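Local coordinates for protein serine racemase (Enterococcus faecalis, PDB 4ECL) that belongs to the alanine racemase family, its cytoplasmic part pairing a TIM-barrel domain with a C-terminal domain rich in beta strands, at residues N14-N19 against T50-Q55; N21-A26 against I218-A223; F135-K140 against Y183-W188; K142-F147 against K190-N195; M348-A353 against N358-R363. One frame throughout, in Å; residues are numbered along the deposited sequence.

The first loop, closed by contact 1, runs from helix 13-25 to helix 46-55. Contact 2 starts further along helix 13-25 and ends after strand 217-220, crossing contact 1 and touching it through N19 and A223. It ties the first helix of the barrel to the last barrel strand. Inside this long loop lie contacts 3 and 4, which cross each other and fasten the turn after strand 135-136, and helix 140-146, to the far end of helix 169-191, at one outer edge of the barrel. Contact 5 comes last, a short loop between helices 346-352 and 357-362 of the C-terminal part; it meets contact 2 where N358 packs on V222.

Contact 1: residues N14-N19 against T50-Q55; sequences NNLEHN and TTYLEQ
Helices 14-19 and 50-55 cross at -50° with their axes 10.7 Å apart, and the CA atoms of E17 and L53 are the nearest pair, 7.7 Å from each other. Between them L16 drives its CD2 methyl into the gap. That methyl touches two partners: L53 CD2 at 3.7 Å, with the two leucines roughly perpendicular, and Y52 CD2 at 3.9 Å, where the side chains run antiparallel, side by side. With CG anti to the backbone N (chi1 -172°), Y52 reaches across to L16 and E17 of the other helix. The edge of its ring receives E17 CB near the ring plane, while the phenol OH gives a weak hydrogen bond of 3.1 Å to E17 OE1. The E17 chain is extended, and its carboxylate stands almost perpendicular to the phenol ring. L16 and L53 are buried; Y52 and E17 are partly exposed. Y52 also leans on L13, and L53 continues inward to F61 of strand 60-63. Two helices side by side on the outside of a parallel barrel, sealed by leucines on the barrel side and a tyrosine-glutamate pair nearer solvent, are what a TIM-barrel helix layer looks like.

Contact 2: residues N21-A26 against I218-A223; sequences NTLQKA and IRVGVA. With SO4 (sulfate ion), chain G.
L23 points its two methyls at V220 and A223 because CG sits anti to the carbonyl carbon (chi1 -71°) and the branch beyond is nearly extended (chi2 169°). CD2 meets A223 CB at 4.1 Å. CD1 lies 4.3 Å from V220 CG2 and also rests on the backbone carbonyl of A223. The contact is entirely apolar and buried, and L33 of strand 32-36 and L207 of helix 204-209 join the same cluster around L23. On the other side of the 218-223 backbone the chain turns polar. Leaving strand 218-220, it bends at G221 and offers two successive amides to one sulfate ion: G221 N to O2 at 2.9 Å, a rather bent bond, and V222 N to O3 at 3.0 Å with a straighter 158° angle. G221, having no side chain, lets the anion lie close, and the V222 methyls pack against O3. S204 OG and Y42 OH complete the grip. The sulfate probably came from the crystallisation liquor. Its setting, backbone amides at the C-terminal end of the last barrel strand plus a serine and a tyrosine, is consistent with the cofactor phosphate site of alanine racemase relatives.

Contact 3: residues F135-K140 against Y183-W188; sequences FSTEDK and YKVLDW
W188 N bonds to K184 O at 2.9 Å, fixing the tryptophan in helix 183-188, and its indole takes the weight of K140 from the other segment. K140 is bent at chi2 (-104°) and again near its tip, which lays its aliphatic part over one face of W188 before the amine curls round to T137 O in a weak hydrogen bond of 3.2 Å from NZ. The CB atom sits above the six-membered ring, 3.5 Å from its centroid and only 3° off the normal, a clear CH-pi contact. Further out, CD crosses to the pyrrole side and rests 3.5 Å from W188 CG. By then NZ is 5.2 Å from the centroid of the five-membered ring, so any cation-pi attraction is weak at most; the carbon chain does the work. The backbone joins in too, with K140 O 3.4 Å from W188 CZ3. Beside this CH-pi contact, T137 CG2 meets V185 CG2 at 4.0 Å, and K140 CE approaches the same valine more loosely. Around the contact, T137 also packs on I126 of strand 120-127, W188 rests on D141 and L144 of helix 140-146, and F135 fits against I143 of that helix. S136 and E138, flanking T137, pack on R255 and K258 of the second subunit, so this part of the chain lies between helix 169-191 and the dimer partner.

Contact 4: residues K142-F147 against K190-N195; sequences KILAAF and KSSGLN
L194 sends its CB toward helix 142-146, and with CG anti to the backbone N (chi1 -171°) the branch arrives at F147. CB and CG form the stem; the two methyls do the touching. CD1 lies 4.0 Å from F147 CD1, with CG and CB of the phenylalanine scarcely farther. CD2 stands over the middle of the ring, 3.5 Å from its centroid and 7° off the normal, a CH-pi contact squarely on the face, and to one side it comes within 4.3 Å of L144 CD1. The methyl that caps the ring thus also touches the leucine one turn earlier. L144 in turn splits its own branches: CD1 goes to L194, while CD2 meets S192 CB at 3.7 Å. The S192 hydroxyl is occupied by W188 O, one turn back in helix 169-191. F147 also packs on P197, and L194 on L189. The partly exposed residues that touch here sit at the outer edge of the barrel. The chain reaches this place through a Schellman motif: G193, with positive phi, is the C-prime residue, its N bonded to K190 O at 2.8 Å and L194 N to L189 O. It is a classic helix C-terminal stop, followed by an apolar residue that packs against the end of helix 140-146 and the F147 ring just beyond it.

Contact 5: residues M348-A353 against N358-R363; sequences MVAESA and NELLSR
A350 and L360 bring their CA atoms within 6.0 Å of each other where two consecutive short helices of the family's C-terminal domain, 346-352 and 357-362, pack across the short connection between them. The apolar part is one leucine against one helix face. L360, its CG anti to the backbone N (chi1 179°), brings CD2 up to V349 CG1, at 3.7 Å, and A350 CB, at 4.1 Å; the valine and leucine side chains lie nearly square to each other. The same methyl also lies close to A350 N, so the leucine sits right down on the backbone. All three residues are buried, and L360 also packs on P289. None of the polar bonds joins the two segments; the main side-chain ones lie within 358-363. N358 O is gripped twice by S362, by its N at 3.0 Å and by its OG at 2.8 Å, the two donors coming from opposite faces of the carbonyl plane. E359 and R363 form a salt bridge one turn apart. E359 OE1 turns instead to S355 OG and makes a long, weak ion pair with R290 of the second subunit, whose Y284 packs on N358, E359 and S362. In the salt bridge, R363 NH1 reaches E359 OE2 at 2.9 Å from the anti side, 23° out of the carboxylate plane, while OE2 lies almost in the guanidinium plane.

Contact 1: residues N14-N19 against T50-Q55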
# COMPACT_ATOMS: atom_id res chain seq x y z
N ASN A 14 2.30 24.91 -4.36
CA ASN A 14 1.72 26.18 -4.01
C ASN A 14 0.67 26.01 -2.93
O ASN A 14 0.62 26.80 -1.99
CB ASN A 14 1.10 26.86 -5.23
CG ASN A 14 2.07 27.76 -5.94
OD1 ASN A 14 2.17 28.95 -5.64
ND2 ASN A 14 2.82 27.19 -6.88
N ASN A 15 -0.15 24.98 -3.06
CA ASN A 15 -1.17 24.71 -2.06
C ASN A 15 -0.55 24.32 -0.72
O ASN A 15 -1.07 24.70 0.34
CB ASN A 15 -2.10 23.60 -2.55
CG ASN A 15 -3.28 24.14 -3.31
OD1 ASN A 15 -3.39 25.35 -3.55
ND2 ASN A 15 -4.19 23.24 -3.70
N LEU A 16 0.55 23.58 -0.76
CA LEU A 16 1.26 23.16 0.44
C LEU A 16 1.82 24.37 1.20
O LEU A 16 1.72 24.43 2.43
CB LEU A 16 2.40 22.21 0.09
CG LEU A 16 3.31 21.72 1.23
CD1 LEU A 16 2.56 20.85 2.22
CD2 LEU A 16 4.49 20.95 0.65
N GLU A 17 2.41 25.30 0.46
CA GLU A 17 2.95 26.53 1.00
C GLU A 17 1.84 27.38 1.61
O GLU A 17 2.02 28.02 2.64
CB GLU A 17 3.66 27.31 -0.11
CG GLU A 17 4.42 28.55 0.34
CD GLU A 17 5.06 29.26 -0.83
OE1 GLU A 17 4.67 28.96 -1.98
OE2 GLU A 17 5.96 30.10 -0.62
N HIS A 18 0.69 27.41 0.94
CA HIS A 18 -0.46 28.13 1.48
C HIS A 18 -0.85 27.53 2.82
O HIS A 18 -1.14 28.25 3.78
CB HIS A 18 -1.66 28.08 0.53
CG HIS A 18 -2.95 28.53 1.16
ND1 HIS A 18 -3.38 29.84 1.13
CD2 HIS A 18 -3.89 27.83 1.85
CE1 HIS A 18 -4.53 29.93 1.77
NE2 HIS A 18 -4.86 28.73 2.21
N ASN A 19 -0.86 26.20 2.89
CA ASN A 19 -1.21 25.53 4.15
C ASN A 19 -0.25 25.86 5.28
O ASN A 19 -0.68 26.15 6.40
CB ASN A 19 -1.32 24.01 3.95
CG ASN A 19 -2.45 23.65 3.01
OD1 ASN A 19 -3.37 24.45 2.79
ND2 ASN A 19 -2.41 22.44 2.45
N THR A 50 9.31 17.18 1.89
CA THR A 50 10.20 17.65 2.95
C THR A 50 11.25 18.65 2.47
O THR A 50 11.52 19.65 3.14
CB THR A 50 10.86 16.48 3.72
OG1 THR A 50 9.88 15.49 4.05
CG2 THR A 50 11.48 16.98 5.00
N THR A 51 11.84 18.40 1.30
CA THR A 51 12.80 19.37 0.77
C THR A 51 12.13 20.73 0.53
O THR A 51 12.70 21.79 0.83
CB THR A 51 13.48 18.88 -0.52
OG1 THR A 51 12.47 18.57 -1.48
CG2 THR A 51 14.30 17.62 -0.25
N TYR A 52 10.90 20.70 0.02
CA TYR A 52 10.16 21.94 -0.22
C TYR A 52 9.79 22.63 1.10
O TYR A 52 9.89 23.86 1.23
CB TYR A 52 8.92 21.70 -1.09
CG TYR A 52 8.23 22.99 -1.52
CD1 TYR A 52 8.75 23.75 -2.56
CD2 TYR A 52 7.08 23.44 -0.88
CE1 TYR A 52 8.14 24.92 -2.95
CE2 TYR A 52 6.46 24.62 -1.28
CZ TYR A 52 7.00 25.35 -2.31
OH TYR A 52 6.41 26.53 -2.72
N LEU A 53 9.35 21.84 2.08
CA LEU A 53 9.01 22.39 3.39
C LEU A 53 10.19 23.11 4.02
O LEU A 53 10.04 24.22 4.55
CB LEU A 53 8.52 21.30 4.33
CG LEU A 53 7.14 20.74 3.98
CD1 LEU A 53 6.72 19.64 4.97
CD2 LEU A 53 6.11 21.86 3.89
N GLU A 54 11.36 22.48 3.97
CA GLU A 54 12.57 23.12 4.48
C GLU A 54 12.90 24.37 3.65
O GLU A 54 13.39 25.37 4.18
CB GLU A 54 13.75 22.15 4.49
CG GLU A 54 15.00 22.73 5.14
CD GLU A 54 16.00 21.66 5.53
OE1 GLU A 54 16.02 21.25 6.72
OE2 GLU A 54 16.79 21.23 4.67
N GLN A 55 12.63 24.31 2.35
CA GLN A 55 12.91 25.46 1.50
C GLN A 55 12.09 26.66 1.94
O GLN A 55 12.59 27.78 2.01
CB GLN A 55 12.64 25.13 0.03
CG GLN A 55 12.95 26.28 -0.93
CD GLN A 55 12.50 25.98 -2.35
OE1 GLN A 55 12.80 24.91 -2.89
NE2 GLN A 55 11.78 26.91 -2.95

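Contact 2: residues N21-A26 against I218-A223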
# COMPACT_ATOMS: atom_id res chain seq x y z
N ASN A 21 1.60 28.50 5.70
CA ASN A 21 1.31 29.86 6.15
C ASN A 21 0.02 29.97 6.94
O ASN A 21 -0.03 30.66 7.97
CB ASN A 21 1.27 30.84 4.97
CG ASN A 21 2.65 31.12 4.39
OD1 ASN A 21 3.63 31.29 5.12
ND2 ASN A 21 2.74 31.16 3.07
N THR A 22 -1.03 29.29 6.48
CA THR A 22 -2.33 29.36 7.14
C THR A 22 -2.23 28.78 8.54
O THR A 22 -2.81 29.31 9.50
CB THR A 22 -3.41 28.60 6.36
OG1 THR A 22 -3.61 29.22 5.08
CG2 THR A 22 -4.73 28.61 7.13
N LEU A 23 -1.49 27.69 8.66
CA LEU A 23 -1.33 27.01 9.92
C LEU A 23 -0.49 27.83 10.90
O LEU A 23 -0.85 27.98 12.06
CB LEU A 23 -0.73 25.62 9.69
CG LEU A 23 -1.67 24.61 9.01
CD1 LEU A 23 -0.93 23.36 8.58
CD2 LEU A 23 -2.86 24.26 9.91
N GLN A 24 0.63 28.38 10.42
CA GLN A 24 1.49 29.18 11.29
C GLN A 24 0.74 30.39 11.83
O GLN A 24 0.96 30.81 12.96
CB GLN A 24 2.74 29.64 10.53
CG GLN A 24 3.74 28.53 10.27
CD GLN A 24 4.84 28.93 9.29
OE1 GLN A 24 4.66 29.83 8.46
NE2 GLN A 24 5.99 28.26 9.39
N LYS A 25 -0.18 30.93 11.03
CA LYS A 25 -0.97 32.08 11.42
C LYS A 25 -1.87 31.79 12.60
O LYS A 25 -2.10 32.65 13.44
CB LYS A 25 -1.85 32.55 10.25
CG LYS A 25 -1.22 33.61 9.36
CD LYS A 25 -2.24 34.10 8.34
CE LYS A 25 -3.58 34.39 9.01
NZ LYS A 25 -4.61 34.83 8.03
N ALA A 26 -2.38 30.57 12.67
CA ALA A 26 -3.25 30.18 13.77
C ALA A 26 -2.45 29.84 15.03
O ALA A 26 -3.03 29.57 16.09
CB ALA A 26 -4.14 29.03 13.36
N ILE A 218 3.46 22.33 17.32
CA ILE A 218 2.28 21.60 16.92
C ILE A 218 2.68 20.67 15.78
O ILE A 218 3.28 21.10 14.79
CB ILE A 218 1.15 22.55 16.49
CG1 ILE A 218 0.74 23.42 17.70
CG2 ILE A 218 -0.04 21.77 15.97
CD1 ILE A 218 -0.35 24.41 17.42
N ARG A 219 2.38 19.38 15.97
CA ARG A 219 2.71 18.33 15.00
C ARG A 219 1.59 18.25 13.98
O ARG A 219 0.55 17.65 14.23
CB ARG A 219 2.83 16.97 15.70
CG ARG A 219 3.86 16.89 16.83
CD ARG A 219 3.81 15.55 17.57
NE ARG A 219 2.47 15.24 18.09
CZ ARG A 219 2.05 15.49 19.33
NH1 ARG A 219 2.86 16.07 20.21
NH2 ARG A 219 0.82 15.17 19.70
N VAL A 220 1.79 18.84 12.81
CA VAL A 220 0.71 18.85 11.84
C VAL A 220 0.84 17.77 10.78
O VAL A 220 1.86 17.65 10.09
CB VAL A 220 0.51 20.27 11.23
CG1 VAL A 220 0.14 21.25 12.32
CG2 VAL A 220 1.78 20.73 10.56
N GLY A 221 -0.21 16.96 10.66
CA GLY A 221 -0.26 15.89 9.68
C GLY A 221 -1.26 16.23 8.59
O GLY A 221 -0.95 16.98 7.67
N VAL A 222 -2.47 15.69 8.70
CA VAL A 222 -3.47 15.85 7.64
C VAL A 222 -3.75 17.30 7.26
O VAL A 222 -3.94 17.60 6.09
CB VAL A 222 -4.81 15.14 7.97
CG1 VAL A 222 -4.63 13.64 8.00
CG2 VAL A 222 -5.40 15.66 9.31
N ALA A 223 -3.76 18.21 8.24
CA ALA A 223 -4.04 19.62 7.95
C ALA A 223 -3.00 20.19 7.00
O ALA A 223 -3.32 20.98 6.12
CB ALA A 223 -4.11 20.46 9.25
S SO4 G . -2.57 14.29 12.29
O1 SO4 G . -1.59 13.54 13.09
O2 SO4 G . -2.20 15.70 12.29
O3 SO4 G . -2.55 13.75 10.93
O4 SO4 G . -3.90 14.10 12.85

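Contact 3: residues F135-K140 against Y183-W188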
# COMPACT_ATOMS: atom_id res chain seq x y z
N PHE A 135 5.67 7.11 29.06
CA PHE A 135 5.76 6.95 30.51
C PHE A 135 4.37 7.17 31.12
O PHE A 135 3.66 8.08 30.70
CB PHE A 135 6.68 8.02 31.09
CG PHE A 135 8.14 7.80 30.83
CD1 PHE A 135 8.64 7.75 29.54
CD2 PHE A 135 9.04 7.69 31.89
CE1 PHE A 135 10.00 7.57 29.30
CE2 PHE A 135 10.40 7.52 31.67
CZ PHE A 135 10.88 7.46 30.37
N SER A 136 4.00 6.38 32.12
CA SER A 136 2.70 6.56 32.78
C SER A 136 2.72 7.80 33.67
O SER A 136 3.77 8.22 34.13
CB SER A 136 2.34 5.33 33.60
OG SER A 136 2.14 4.21 32.74
N THR A 137 1.55 8.39 33.88
CA THR A 137 1.47 9.60 34.70
C THR A 137 1.68 9.27 36.17
O THR A 137 2.01 10.16 36.96
CB THR A 137 0.13 10.33 34.54
OG1 THR A 137 -0.95 9.40 34.74
CG2 THR A 137 0.02 10.94 33.16
N GLU A 138 1.49 8.01 36.54
CA GLU A 138 1.72 7.57 37.91
C GLU A 138 3.20 7.68 38.21
O GLU A 138 3.61 8.34 39.15
CB GLU A 138 1.30 6.12 38.11
CG GLU A 138 0.22 5.63 37.18
CD GLU A 138 -1.17 5.84 37.74
OE1 GLU A 138 -1.40 6.91 38.34
OE2 GLU A 138 -2.02 4.94 37.58
N ASP A 139 4.00 7.04 37.36
CA ASP A 139 5.42 6.82 37.61
C ASP A 139 6.24 8.10 37.51
O ASP A 139 7.20 8.17 36.74
CB ASP A 139 5.97 5.75 36.66
CG ASP A 139 5.08 4.50 36.60
OD1 ASP A 139 4.32 4.26 37.56
OD2 ASP A 139 5.15 3.75 35.60
N LYS A 140 5.87 9.09 38.31
CA LYS A 140 6.50 10.42 38.30
C LYS A 140 8.01 10.32 38.46
O LYS A 140 8.76 11.10 37.86
CB LYS A 140 5.94 11.28 39.44
CG LYS A 140 4.44 11.47 39.40
CD LYS A 140 4.07 12.85 38.91
CE LYS A 140 2.58 12.92 38.60
NZ LYS A 140 1.81 12.04 39.53
N TYR A 183 -0.26 18.42 32.44
CA TYR A 183 0.31 19.56 33.15
C TYR A 183 0.52 19.27 34.63
O TYR A 183 1.39 19.86 35.27
CB TYR A 183 -0.53 20.82 32.93
CG TYR A 183 -0.36 21.38 31.53
CD1 TYR A 183 0.84 21.99 31.15
CD2 TYR A 183 -1.36 21.28 30.58
CE1 TYR A 183 1.02 22.48 29.88
CE2 TYR A 183 -1.19 21.77 29.30
CZ TYR A 183 0.00 22.38 28.95
OH TYR A 183 0.19 22.89 27.68
N LYS A 184 -0.27 18.34 35.16
CA LYS A 184 -0.00 17.84 36.51
C LYS A 184 1.41 17.28 36.57
O LYS A 184 2.17 17.58 37.51
CB LYS A 184 -1.04 16.80 36.93
CG LYS A 184 -2.37 17.39 37.36
CD LYS A 184 -3.33 16.31 37.86
CE LYS A 184 -4.58 16.91 38.51
NZ LYS A 184 -5.29 17.89 37.63
N VAL A 185 1.78 16.48 35.57
CA VAL A 185 3.14 15.96 35.47
C VAL A 185 4.16 17.10 35.43
O VAL A 185 5.16 17.08 36.16
CB VAL A 185 3.36 15.12 34.21
CG1 VAL A 185 4.86 14.84 34.03
CG2 VAL A 185 2.57 13.81 34.28
N LEU A 186 3.91 18.07 34.56
CA LEU A 186 4.80 19.23 34.43
C LEU A 186 4.96 20.00 35.75
O LEU A 186 6.08 20.38 36.12
CB LEU A 186 4.30 20.18 33.34
CG LEU A 186 4.19 19.62 31.92
CD1 LEU A 186 4.19 20.77 30.92
CD2 LEU A 186 5.32 18.66 31.63
N ASP A 187 3.85 20.22 36.46
CA ASP A 187 3.89 20.93 37.73
C ASP A 187 4.75 20.14 38.71
O ASP A 187 5.61 20.69 39.40
CB ASP A 187 2.49 21.08 38.31
CG ASP A 187 1.63 22.03 37.51
OD1 ASP A 187 2.19 22.88 36.78
OD2 ASP A 187 0.39 21.92 37.61
N TRP A 188 4.49 18.84 38.77
CA TRP A 188 5.23 17.96 39.66
C TRP A 188 6.73 17.99 39.33
O TRP A 188 7.56 18.09 40.22
CB TRP A 188 4.69 16.53 39.58
CG TRP A 188 5.30 15.60 40.61
CD1 TRP A 188 4.79 15.30 41.84
CD2 TRP A 188 6.52 14.87 40.49
NE1 TRP A 188 5.62 14.43 42.49
CE2 TRP A 188 6.69 14.14 41.68
CE3 TRP A 188 7.48 14.75 39.48
CZ2 TRP A 188 7.79 13.31 41.89
CZ3 TRP A 188 8.56 13.93 39.69
CH2 TRP A 188 8.71 13.22 40.89

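Contact 4: residues K142-F147 against K190-N195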
# COMPACT_ATOMS: atom_id res chain seq x y z
N LYS A 142 10.13 7.85 37.65
CA LYS A 142 10.80 7.35 36.45
C LYS A 142 10.98 8.46 35.41
O LYS A 142 12.02 8.56 34.76
CB LYS A 142 10.04 6.15 35.87
CG LYS A 142 9.90 5.00 36.87
CD LYS A 142 9.13 3.83 36.28
CE LYS A 142 8.92 2.71 37.30
NZ LYS A 142 8.07 1.62 36.73
N ILE A 143 9.97 9.32 35.28
CA ILE A 143 10.05 10.46 34.36
C ILE A 143 11.19 11.40 34.74
O ILE A 143 12.02 11.78 33.90
CB ILE A 143 8.72 11.24 34.32
CG1 ILE A 143 7.61 10.35 33.73
CG2 ILE A 143 8.87 12.52 33.49
CD1 ILE A 143 6.20 10.85 34.01
N LEU A 144 11.25 11.76 36.02
CA LEU A 144 12.28 12.66 36.51
C LEU A 144 13.66 12.03 36.35
O LEU A 144 14.63 12.70 36.00
CB LEU A 144 12.00 13.05 37.96
CG LEU A 144 13.04 13.94 38.63
CD1 LEU A 144 13.22 15.24 37.86
CD2 LEU A 144 12.66 14.21 40.08
N ALA A 145 13.74 10.72 36.60
CA ALA A 145 14.98 9.99 36.45
C ALA A 145 15.49 10.03 35.00
O ALA A 145 16.70 10.07 34.75
CB ALA A 145 14.81 8.55 36.91
N ALA A 146 14.56 10.04 34.05
CA ALA A 146 14.93 10.08 32.64
C ALA A 146 15.61 11.40 32.31
O ALA A 146 16.32 11.51 31.31
CB ALA A 146 13.70 9.87 31.77
N PHE A 147 15.38 12.40 33.15
CA PHE A 147 16.02 13.70 32.98
C PHE A 147 17.44 13.75 33.57
O PHE A 147 18.11 14.78 33.51
CB PHE A 147 15.18 14.81 33.61
CG PHE A 147 14.08 15.31 32.73
CD1 PHE A 147 14.32 16.31 31.80
CD2 PHE A 147 12.80 14.78 32.83
CE1 PHE A 147 13.32 16.78 30.98
CE2 PHE A 147 11.78 15.24 32.01
CZ PHE A 147 12.04 16.25 31.08
N LYS A 190 8.35 20.44 37.86
CA LYS A 190 8.82 21.76 38.26
C LYS A 190 9.16 21.80 39.75
O LYS A 190 10.22 22.29 40.15
CB LYS A 190 7.75 22.81 37.96
CG LYS A 190 7.64 23.19 36.49
CD LYS A 190 6.64 24.32 36.29
CE LYS A 190 6.91 25.46 37.25
NZ LYS A 190 8.32 25.96 37.13
N SER A 191 8.25 21.27 40.55
CA SER A 191 8.41 21.23 41.99
C SER A 191 9.68 20.48 42.39
O SER A 191 10.26 20.74 43.44
CB SER A 191 7.18 20.59 42.63
OG SER A 191 6.02 21.32 42.27
N SER A 192 10.10 19.55 41.54
CA SER A 192 11.31 18.76 41.76
C SER A 192 12.57 19.49 41.30
O SER A 192 13.62 18.86 41.13
CB SER A 192 11.23 17.44 41.01
OG SER A 192 10.02 16.76 41.30
N GLY A 193 12.46 20.79 41.07
CA GLY A 193 13.60 21.59 40.64
C GLY A 193 13.95 21.45 39.17
O GLY A 193 15.04 21.83 38.74
N LEU A 194 13.03 20.91 38.38
CA LEU A 194 13.28 20.71 36.95
C LEU A 194 12.75 21.88 36.13
O LEU A 194 11.60 22.28 36.30
CB LEU A 194 12.66 19.41 36.48
CG LEU A 194 13.07 19.01 35.06
CD1 LEU A 194 14.55 18.65 35.03
CD2 LEU A 194 12.20 17.87 34.55
N ASN A 195 13.60 22.44 35.26
CA ASN A 195 13.16 23.39 34.24
C ASN A 195 12.63 22.66 33.01
O ASN A 195 13.38 21.95 32.33
CB ASN A 195 14.30 24.32 33.83
CG ASN A 195 14.82 25.17 34.99
OD1 ASN A 195 14.07 25.53 35.90
ND2 ASN A 195 16.11 25.49 34.95

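Contact 5: residues M348-A353 against N358-R363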
# COMPACT_ATOMS: atom_id res chain seq x y z
N MSE A 348 -13.72 12.47 0.19
CA MSE A 348 -14.85 11.83 -0.47
C MSE A 348 -14.51 10.39 -0.88
O MSE A 348 -15.32 9.46 -0.74
CB MSE A 348 -15.28 12.63 -1.72
CG MSE A 348 -15.97 13.97 -1.42
SE MSE A 348 -15.97 15.20 -2.97
CE MSE A 348 -17.26 14.28 -4.11
N VAL A 349 -13.29 10.21 -1.39
CA VAL A 349 -12.87 8.91 -1.86
C VAL A 349 -12.69 7.99 -0.65
O VAL A 349 -13.05 6.82 -0.71
CB VAL A 349 -11.57 8.99 -2.71
CG1 VAL A 349 -11.01 7.61 -3.02
CG2 VAL A 349 -11.84 9.75 -4.01
N ALA A 350 -12.18 8.54 0.45
CA ALA A 350 -11.94 7.76 1.64
C ALA A 350 -13.28 7.33 2.24
O ALA A 350 -13.43 6.21 2.70
CB ALA A 350 -11.11 8.55 2.64
N GLU A 351 -14.26 8.23 2.20
CA GLU A 351 -15.59 7.85 2.68
C GLU A 351 -16.17 6.72 1.83
O GLU A 351 -16.75 5.77 2.36
CB GLU A 351 -16.51 9.06 2.71
CG GLU A 351 -17.90 8.78 3.25
CD GLU A 351 -18.73 10.04 3.44
OE1 GLU A 351 -18.25 10.98 4.13
OE2 GLU A 351 -19.86 10.11 2.90
N SER A 352 -15.98 6.80 0.51
CA SER A 352 -16.48 5.78 -0.41
C SER A 352 -15.80 4.46 -0.18
O SER A 352 -16.40 3.41 -0.41
CB SER A 352 -16.24 6.19 -1.87
OG SER A 352 -17.01 7.32 -2.24
N ALA A 353 -14.55 4.51 0.26
CA ALA A 353 -13.76 3.30 0.50
C ALA A 353 -13.97 2.78 1.92
O ALA A 353 -13.30 1.84 2.34
CB ALA A 353 -12.29 3.57 0.25
N ASN A 358 -6.29 9.45 6.20
CA ASN A 358 -4.95 9.10 6.64
C ASN A 358 -4.53 7.78 6.00
O ASN A 358 -3.40 7.63 5.54
CB ASN A 358 -4.88 8.97 8.19
CG ASN A 358 -5.32 10.24 8.92
OD1 ASN A 358 -4.61 10.74 9.81
ND2 ASN A 358 -6.49 10.77 8.56
N GLU A 359 -5.46 6.84 5.96
CA GLU A 359 -5.15 5.51 5.43
C GLU A 359 -5.10 5.50 3.90
O GLU A 359 -4.21 4.90 3.30
CB GLU A 359 -6.15 4.46 5.94
CG GLU A 359 -5.92 3.07 5.34
CD GLU A 359 -7.02 2.07 5.64
OE1 GLU A 359 -8.13 2.48 6.05
OE2 GLU A 359 -6.76 0.86 5.46
N LEU A 360 -6.07 6.17 3.27
CA LEU A 360 -6.11 6.24 1.81
C LEU A 360 -4.81 6.82 1.27
O LEU A 360 -4.20 6.27 0.37
CB LEU A 360 -7.28 7.11 1.35
CG LEU A 360 -7.43 7.28 -0.17
CD1 LEU A 360 -7.82 5.95 -0.83
CD2 LEU A 360 -8.43 8.39 -0.52
N LEU A 361 -4.37 7.92 1.88
CA LEU A 361 -3.22 8.66 1.39
C LEU A 361 -1.90 8.02 1.73
O LEU A 361 -1.02 7.91 0.87
CB LEU A 361 -3.25 10.10 1.92
CG LEU A 361 -4.37 11.00 1.40
CD1 LEU A 361 -4.01 12.46 1.63
CD2 LEU A 361 -4.67 10.75 -0.08
N SER A 362 -1.74 7.60 2.99
CA SER A 362 -0.49 6.98 3.42
C SER A 362 -0.26 5.66 2.70
O SER A 362 0.87 5.20 2.60
CB SER A 362 -0.44 6.78 4.94
OG SER A 362 -1.32 5.76 5.37
N ARG A 363 -1.33 5.05 2.19
CA ARG A 363 -1.19 3.77 1.47
C ARG A 363 -1.18 3.91 -0.05
O ARG A 363 -1.48 2.96 -0.77
CB ARG A 363 -2.26 2.77 1.90
CG ARG A 363 -2.22 2.41 3.40
CD ARG A 363 -3.28 1.37 3.76
NE ARG A 363 -3.11 0.13 3.00
CZ ARG A 363 -4.01 -0.85 2.94
NH1 ARG A 363 -5.16 -0.73 3.60
NH2 ARG A 363 -3.75 -1.94 2.23